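Local coordinates for 2-methyl-3-hydroxypyridine-5-carboxylic acid oxygenase (Mesorhizobium loti, PDB 3ALJ), which is a flavin-dependent oxygenase that acts on 2-methyl-3-hydroxypyridine-5-carboxylic acid, probably opening its pyridine ring in the breakdown of vitamin B6, at residues A[54-59]-A[97-102]; A[59-64]-A[369-374]. All coordinates share one frame; numbering follows the deposited sequence.

Contact 1. Residues A[54-59]-A[97-102]; sequences YLWHNG and NGLPWR. With FAD (flavin-adenine dinucleotide), chain B; BME (beta-mercaptoethanol), chain D.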
loop_
_atom_site.group_PDB
_atom_site.type_symbol
_atom_site.label_atom_id
_atom_site.label_comp_id
_atom_site.label_asym_id
_atom_site.label_seq_id
_atom_site.Cartn_x
_atom_site.Cartn_y
_atom_site.Cartn_z
ATOM N N TYR A 54 4.667 5.144 0.153
ATOM C CA TYR A 54 5.942 4.804 -0.529
ATOM C C TYR A 54 5.781 3.676 -1.533
ATOM O O TYR A 54 5.130 2.638 -1.198
ATOM C CB TYR A 54 6.984 4.321 0.490
ATOM C CG TYR A 54 7.573 5.382 1.390
ATOM C CD1 TYR A 54 6.807 6.267 2.168
ATOM C CD2 TYR A 54 8.951 5.464 1.505
ATOM C CE1 TYR A 54 7.386 7.218 2.955
ATOM C CE2 TYR A 54 9.586 6.368 2.366
ATOM C CZ TYR A 54 8.788 7.278 3.072
ATOM O OH TYR A 54 9.357 8.214 3.881
ATOM N N LEU A 55 6.371 3.765 -2.720
ATOM C CA LEU A 55 6.526 2.642 -3.628
ATOM C C LEU A 55 7.993 2.436 -3.862
ATOM O O LEU A 55 8.783 3.359 -3.668
ATOM C CB LEU A 55 5.817 2.855 -4.993
ATOM C CG LEU A 55 4.240 2.980 -4.898
ATOM C CD1 LEU A 55 3.781 3.057 -6.337
ATOM C CD2 LEU A 55 3.671 1.720 -4.171
ATOM N N TRP A 56 8.332 1.231 -4.271
ATOM C CA TRP A 56 9.723 0.873 -4.582
ATOM C C TRP A 56 9.772 0.339 -5.987
ATOM O O TRP A 56 8.758 0.200 -6.673
ATOM C CB TRP A 56 10.234 -0.177 -3.620
ATOM C CG TRP A 56 10.044 0.202 -2.144
ATOM C CD1 TRP A 56 8.849 0.192 -1.444
ATOM C CD2 TRP A 56 11.033 0.667 -1.215
ATOM N NE1 TRP A 56 9.030 0.640 -0.136
ATOM C CE2 TRP A 56 10.376 0.936 0.021
ATOM C CE3 TRP A 56 12.433 0.829 -1.307
ATOM C CZ2 TRP A 56 11.074 1.371 1.155
ATOM C CZ3 TRP A 56 13.120 1.284 -0.193
ATOM C CH2 TRP A 56 12.489 1.526 1.023
ATOM N N HIS A 57 10.963 -0.040 -6.451
ATOM C CA HIS A 57 11.144 -0.602 -7.727
ATOM C C HIS A 57 10.101 -1.633 -8.134
ATOM O O HIS A 57 9.608 -1.555 -9.250
ATOM C CB HIS A 57 12.574 -1.302 -7.702
ATOM C CG HIS A 57 12.834 -2.312 -8.789
ATOM N ND1 HIS A 57 12.747 -3.664 -8.520
ATOM C CD2 HIS A 57 13.131 -2.188 -10.104
ATOM C CE1 HIS A 57 13.018 -4.342 -9.642
ATOM N NE2 HIS A 57 13.254 -3.469 -10.630
ATOM N N ASN A 58 9.776 -2.573 -7.246
ATOM C CA ASN A 58 8.783 -3.587 -7.659
ATOM C C ASN A 58 7.390 -2.945 -8.042
ATOM O O ASN A 58 6.829 -3.296 -9.079
ATOM C CB ASN A 58 8.587 -4.619 -6.522
ATOM C CG ASN A 58 8.048 -4.023 -5.185
ATOM O OD1 ASN A 58 8.444 -2.913 -4.753
ATOM N ND2 ASN A 58 7.217 -4.822 -4.498
ATOM N N GLY A 59 6.933 -1.988 -7.219
ATOM C CA GLY A 59 5.652 -1.281 -7.525
ATOM C C GLY A 59 5.796 -0.426 -8.722
ATOM O O GLY A 59 4.840 -0.296 -9.508
ATOM N N ASN A 97 21.823 1.410 -3.054
ATOM C CA ASN A 97 22.604 1.167 -4.286
ATOM C C ASN A 97 21.765 1.396 -5.539
ATOM O O ASN A 97 21.758 0.608 -6.479
ATOM C CB ASN A 97 23.260 -0.173 -4.296
ATOM C CG ASN A 97 24.423 -0.185 -5.405
ATOM O OD1 ASN A 97 25.060 0.897 -5.755
ATOM N ND2 ASN A 97 24.631 -1.365 -6.003
ATOM N N GLY A 98 21.041 2.509 -5.505
ATOM C CA GLY A 98 20.326 2.912 -6.702
ATOM C C GLY A 98 18.923 2.298 -6.903
ATOM O O GLY A 98 18.275 2.662 -7.897
ATOM N N LEU A 99 18.497 1.377 -6.044
ATOM C CA LEU A 99 17.171 0.788 -6.211
ATOM C C LEU A 99 16.122 1.924 -6.277
ATOM O O LEU A 99 16.057 2.745 -5.354
ATOM C CB LEU A 99 16.896 -0.016 -4.961
ATOM C CG LEU A 99 15.550 -0.675 -4.818
ATOM C CD1 LEU A 99 15.408 -1.838 -5.652
ATOM C CD2 LEU A 99 15.392 -1.067 -3.279
ATOM N N PRO A 100 15.324 1.909 -7.349
ATOM C CA PRO A 100 14.298 2.972 -7.414
ATOM C C PRO A 100 13.242 2.946 -6.289
ATOM O O PRO A 100 12.902 1.890 -5.779
ATOM C CB PRO A 100 13.651 2.670 -8.745
ATOM C CG PRO A 100 14.800 2.051 -9.627
ATOM C CD PRO A 100 15.499 1.218 -8.643
ATOM N N TRP A 101 12.839 4.157 -5.851
ATOM C CA TRP A 101 11.758 4.294 -4.848
ATOM C C TRP A 101 11.174 5.635 -5.035
ATOM O O TRP A 101 11.706 6.499 -5.738
ATOM C CB TRP A 101 12.290 4.019 -3.412
ATOM C CG TRP A 101 13.376 4.936 -2.928
ATOM C CD1 TRP A 101 14.687 5.056 -3.419
ATOM C CD2 TRP A 101 13.297 5.831 -1.799
ATOM N NE1 TRP A 101 15.384 6.026 -2.688
ATOM C CE2 TRP A 101 14.548 6.499 -1.683
ATOM C CE3 TRP A 101 12.247 6.195 -0.869
ATOM C CZ2 TRP A 101 14.822 7.431 -0.682
ATOM C CZ3 TRP A 101 12.530 7.054 0.110
ATOM C CH2 TRP A 101 13.766 7.695 0.237
ATOM N N ARG A 102 10.013 5.849 -4.400
ATOM C CA ARG A 102 9.234 7.052 -4.696
ATOM C C ARG A 102 8.257 7.275 -3.601
ATOM O O ARG A 102 7.655 6.300 -3.050
ATOM C CB ARG A 102 8.411 6.839 -6.011
ATOM C CG ARG A 102 8.076 8.169 -6.737
ATOM C CD ARG A 102 9.401 8.812 -7.351
ATOM N NE ARG A 102 9.017 9.915 -8.209
ATOM C CZ ARG A 102 9.937 10.528 -8.952
ATOM N NH1 ARG A 102 11.235 10.264 -8.803
ATOM N NH2 ARG A 102 9.600 11.427 -9.828
HETATM P PA FAD B . -7.634 -1.266 -0.185
HETATM O O1A FAD B . -6.641 -0.205 -0.543
HETATM O O2A FAD B . -8.142 -1.338 1.135
HETATM O O5B FAD B . -8.829 -1.102 -1.218
HETATM C C5B FAD B . -10.014 -1.963 -1.145
HETATM C C4B FAD B . -11.047 -1.136 -1.883
HETATM O O4B FAD B . -12.198 -2.049 -1.882
HETATM C C3B FAD B . -11.517 0.081 -1.177
HETATM O O3B FAD B . -11.633 1.197 -2.083
HETATM C C2B FAD B . -12.872 -0.370 -0.519
HETATM O O2B FAD B . -13.813 0.706 -0.356
HETATM C C1B FAD B . -13.440 -1.311 -1.530
HETATM N N9A FAD B . -14.238 -2.360 -0.979
HETATM C C8A FAD B . -14.179 -2.955 0.261
HETATM N N7A FAD B . -15.056 -3.965 0.364
HETATM C C5A FAD B . -15.716 -4.018 -0.854
HETATM C C6A FAD B . -16.658 -4.903 -1.373
HETATM N N6A FAD B . -17.171 -5.915 -0.596
HETATM N N1A FAD B . -17.057 -4.683 -2.628
HETATM C C2A FAD B . -16.601 -3.673 -3.377
HETATM N N3A FAD B . -15.649 -2.793 -2.949
HETATM C C4A FAD B . -15.206 -3.019 -1.681
HETATM N N1 FAD B . 1.829 0.038 1.373
HETATM C C2 FAD B . 2.821 0.415 0.588
HETATM O O2 FAD B . 3.103 -0.161 -0.475
HETATM N N3 FAD B . 3.621 1.499 0.951
HETATM C C4 FAD B . 3.374 2.233 2.113
HETATM O O4 FAD B . 4.041 3.315 2.319
HETATM C C4X FAD B . 2.339 1.800 2.923
HETATM N N5 FAD B . 2.115 2.445 4.187
HETATM C C5X FAD B . 1.123 1.961 5.021
HETATM C C6 FAD B . 0.945 2.499 6.307
HETATM C C7 FAD B . -0.079 2.066 7.110
HETATM C C7M FAD B . -0.255 2.697 8.521
HETATM C C8 FAD B . -0.907 1.044 6.698
HETATM C C8M FAD B . -2.049 0.501 7.589
HETATM C C9 FAD B . -0.739 0.492 5.421
HETATM C C9A FAD B . 0.318 0.920 4.578
HETATM N N10 FAD B . 0.545 0.331 3.257
HETATM C C10 FAD B . 1.568 0.749 2.493
HETATM C "C1'" FAD B . -0.350 -0.839 2.808
HETATM C "C2'" FAD B . -1.413 -0.312 1.853
HETATM O "O2'" FAD B . -2.161 0.735 2.507
HETATM C "C3'" FAD B . -2.422 -1.435 1.549
HETATM O "O3'" FAD B . -1.665 -2.703 1.525
HETATM C "C4'" FAD B . -3.074 -1.329 0.233
HETATM O "O4'" FAD B . -3.863 -0.106 0.251
HETATM C "C5'" FAD B . -4.028 -2.451 -0.013
HETATM O "O5'" FAD B . -4.636 -2.262 -1.286
HETATM P P FAD B . -5.911 -3.140 -1.606
HETATM O O1P FAD B . -6.357 -2.695 -2.933
HETATM O O2P FAD B . -5.671 -4.597 -1.363
HETATM O O3P FAD B . -6.987 -2.717 -0.475
HETATM C C1 BME D . 7.249 -8.468 -4.143
HETATM C C2 BME D . 6.220 -7.642 -3.288
HETATM O O1 BME D . 7.746 -7.608 -5.176
HETATM S S2 BME D . 5.433 -8.917 -2.161
#

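Contact 2. Residues A[59-64]-A[369-374]; sequences GLRVLE and DPLRRV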
loop_
_atom_site.group_PDB
_atom_site.type_symbol
_atom_site.label_atom_id
_atom_site.label_comp_id
_atom_site.label_asym_id
_atom_site.label_seq_id
_atom_site.Cartn_x
_atom_site.Cartn_y
_atom_site.Cartn_z
ATOM N N GLY A 59 6.933 -1.988 -7.219
ATOM C CA GLY A 59 5.652 -1.281 -7.525
ATOM C C GLY A 59 5.796 -0.426 -8.722
ATOM O O GLY A 59 4.840 -0.296 -9.508
ATOM N N LEU A 60 6.942 0.265 -8.872
ATOM C CA LEU A 60 7.148 1.127 -10.008
ATOM C C LEU A 60 7.158 0.298 -11.319
ATOM O O LEU A 60 6.645 0.799 -12.330
ATOM C CB LEU A 60 8.441 1.959 -9.805
ATOM C CG LEU A 60 8.365 2.948 -8.665
ATOM C CD1 LEU A 60 9.781 3.490 -8.405
ATOM C CD2 LEU A 60 7.375 4.101 -8.933
ATOM N N ARG A 61 7.723 -0.926 -11.291
ATOM C CA ARG A 61 7.745 -1.794 -12.480
ATOM C C ARG A 61 6.313 -2.264 -12.748
ATOM O O ARG A 61 5.957 -2.367 -13.938
ATOM C CB ARG A 61 8.660 -2.990 -12.157
ATOM C CG ARG A 61 10.186 -2.650 -12.215
ATOM C CD ARG A 61 10.631 -2.173 -13.637
ATOM N NE ARG A 61 10.791 -3.365 -14.473
ATOM C CZ ARG A 61 11.445 -3.342 -15.614
ATOM N NH1 ARG A 61 11.701 -2.175 -16.176
ATOM N NH2 ARG A 61 11.702 -4.523 -16.225
ATOM N N VAL A 62 5.486 -2.517 -11.712
ATOM C CA VAL A 62 4.090 -2.773 -12.024
ATOM C C VAL A 62 3.502 -1.589 -12.757
ATOM O O VAL A 62 2.808 -1.763 -13.784
ATOM C CB VAL A 62 3.278 -3.055 -10.747
ATOM C CG1 VAL A 62 1.762 -3.166 -11.090
ATOM C CG2 VAL A 62 3.719 -4.363 -10.079
ATOM N N LEU A 63 3.721 -0.357 -12.253
ATOM C CA LEU A 63 3.139 0.799 -12.935
ATOM C C LEU A 63 3.584 0.911 -14.380
ATOM O O LEU A 63 2.815 1.269 -15.285
ATOM C CB LEU A 63 3.491 2.141 -12.189
ATOM C CG LEU A 63 2.749 2.252 -10.844
ATOM C CD1 LEU A 63 3.405 3.347 -10.049
ATOM C CD2 LEU A 63 1.276 2.633 -11.098
ATOM N N GLU A 64 4.878 0.620 -14.626
ATOM C CA GLU A 64 5.351 0.550 -16.037
ATOM C C GLU A 64 4.581 -0.440 -16.844
ATOM O O GLU A 64 4.212 -0.157 -17.988
ATOM C CB GLU A 64 6.861 0.194 -15.946
ATOM C CG GLU A 64 7.519 0.267 -17.323
ATOM C CD GLU A 64 9.086 -0.066 -17.283
ATOM O OE1 GLU A 64 9.531 -0.402 -18.402
ATOM O OE2 GLU A 64 9.684 0.020 -16.196
ATOM N N ASP A 369 11.543 -7.724 -9.813
ATOM C CA ASP A 369 10.941 -7.096 -10.990
ATOM C C ASP A 369 9.841 -8.017 -11.531
ATOM O O ASP A 369 10.136 -9.054 -12.123
ATOM C CB ASP A 369 12.010 -6.969 -12.085
ATOM C CG ASP A 369 11.383 -6.532 -13.342
ATOM O OD1 ASP A 369 10.288 -5.961 -13.365
ATOM O OD2 ASP A 369 12.006 -6.680 -14.395
ATOM N N PRO A 370 8.569 -7.665 -11.366
ATOM C CA PRO A 370 7.521 -8.506 -11.847
ATOM C C PRO A 370 7.480 -8.584 -13.362
ATOM O O PRO A 370 6.853 -9.563 -13.868
ATOM C CB PRO A 370 6.238 -7.775 -11.283
ATOM C CG PRO A 370 6.686 -6.343 -11.225
ATOM C CD PRO A 370 8.098 -6.434 -10.734
ATOM N N LEU A 371 8.056 -7.651 -14.148
ATOM C CA LEU A 371 7.901 -7.708 -15.642
ATOM C C LEU A 371 8.819 -8.831 -16.158
ATOM O O LEU A 371 8.374 -9.678 -16.984
ATOM C CB LEU A 371 8.281 -6.337 -16.199
ATOM C CG LEU A 371 7.531 -5.101 -15.613
ATOM C CD1 LEU A 371 7.798 -3.920 -16.547
ATOM C CD2 LEU A 371 6.054 -5.472 -15.618
ATOM N N ARG A 372 10.056 -8.836 -15.697
ATOM C CA ARG A 372 11.031 -9.897 -16.096
ATOM C C ARG A 372 11.041 -11.086 -15.219
ATOM O O ARG A 372 11.668 -12.144 -15.577
ATOM C CB ARG A 372 12.470 -9.392 -16.064
ATOM C CG ARG A 372 12.627 -8.370 -17.175
ATOM C CD ARG A 372 14.028 -7.801 -17.242
ATOM N NE ARG A 372 14.952 -8.872 -17.528
ATOM C CZ ARG A 372 16.077 -9.005 -16.849
ATOM N NH1 ARG A 372 16.377 -8.068 -15.958
ATOM N NH2 ARG A 372 16.934 -9.997 -17.145
ATOM N N ARG A 373 10.379 -11.036 -14.051
ATOM C CA ARG A 373 10.340 -12.139 -13.105
ATOM C C ARG A 373 11.724 -12.507 -12.566
ATOM O O ARG A 373 12.084 -13.680 -12.402
ATOM C CB ARG A 373 9.606 -13.432 -13.692
ATOM C CG ARG A 373 8.281 -13.059 -14.326
ATOM C CD ARG A 373 7.672 -14.381 -14.850
ATOM N NE ARG A 373 6.673 -13.988 -15.823
ATOM C CZ ARG A 373 5.569 -14.750 -16.066
ATOM N NH1 ARG A 373 4.757 -14.293 -17.027
ATOM N NH2 ARG A 373 5.396 -15.878 -15.335
ATOM N N VAL A 374 12.547 -11.478 -12.295
ATOM C CA VAL A 374 13.890 -11.715 -11.647
ATOM C C VAL A 374 14.076 -10.703 -10.593
ATOM O O VAL A 374 13.277 -9.698 -10.564
ATOM C CB VAL A 374 15.023 -11.480 -12.709
ATOM C CG1 VAL A 374 14.874 -12.604 -13.873
ATOM C CG2 VAL A 374 14.986 -10.076 -13.290
#

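Contact 1. Residues A[54-59]-A[97-102]
Tyr54 faces two partners at once: its side chain lies alongside Trp101 of the neighbouring strand, while its backbone grips the flavin. CE2 of Tyr54 comes 3.8 Å from CZ3 of Trp101, at the edge of the indole. Its backbone N gives a nearly straight bond to FAD O4 (2.9 Å, 168°), and its O takes one from FAD N3, so one residue's backbone both donates to and accepts from the flavin ring. The Tyr54 hydroxyl is hydrogen-bonded to the hydroxyls of Ser215 and Thr199. Leu55 and Arg102 form an antiparallel hydrogen-bonded pair, Leu55 N to Arg102 O at 2.9 Å and Arg102 N back to Leu55 O. On the next, non-hydrogen-bonded pair, the rings of Trp56 and Trp101 are nearly parallel but slid apart, and CE3 of Trp56 rests against CB of Trp101 (3.8 Å). Leu99 turns its CG away from its own backbone N (chi1 176°), which carries CD1 to within 3.5 Å of His57 CB and CD2 toward Trp56. Past the strand, His57 N makes a weak bond to Pro100 O. This is a two-stranded antiparallel ribbon whose first strand, lining the flavin pocket of an FAD-binding domain, runs straight into helix 57-65.

Contact 2. Residues A[59-64]-A[369-374]
Arg61 and Val62, on helix 57-65, lie opposite Asp369, at the end of one short strand, and Pro370, in the turn that follows, with CA atoms of Arg61 and Asp369 6.4 Å apart. Asp369 opens this connection with an Asx turn, its OD1 accepting from Leu371 N at 2.9 Å, and a G1 beta bulge closes it, Arg373 and Val374 both facing Asp369. Arg61 reaches in side-on, NE to Asp369 OD1 (2.9 Å) and NH2 to Asp369 OD2 (2.8 Å). Bends at chi2 and chi3 (-61° and -79°) fold its chain back so that both nitrogens meet the carboxylate. The two planes are turned 64° apart: OD1 lies in the guanidinium plane, yet NE comes to it from above the carboxylate, on the face opposite to Leu371 N. The third nitrogen, NH1, forms a salt bridge with Glu64 OE2 one helical turn on. Leu371 lays CD1 over one face of the guanidinium, 3.7 Å from Arg61 NE, while its CD2 touches Arg61 O. Beside this polar pair, Val62 CG2 packs on Pro370 CG at 3.7 Å, and Val306 of helix 300-314 also touches Val62. Were Arg61 an alanine, Asp369 and Glu64 would probably lose the positive partner they share, and Leu371 the flat group its CD1 covers. One arginine thus links two carboxylates, and its charge is likely to favour the ionised form of Asp369, whose OD1 also accepts from Leu371 N.

In the fold
Helix 57-65 shows how one element can serve two contacts: its first turn follows the ribbon of contact 1, its next turn carries contact 2, and Gly59 belongs to both. The contact centres are 11 Å apart, and the two touch directly. Leu55 CD1 lies 3.7 Å from Leu63 CD1, and Pro100 CB is 4.0 Å from Leu60 CD1. Segment 369-374 also adjoins the helix start, where His57 CE1 packs 3.7 Å from the backbone N of Asp369. The flavin touches contact 1 directly, through Tyr54, whereas contact 2 joins the helix leading away from that pocket to a C-terminal part of the chain.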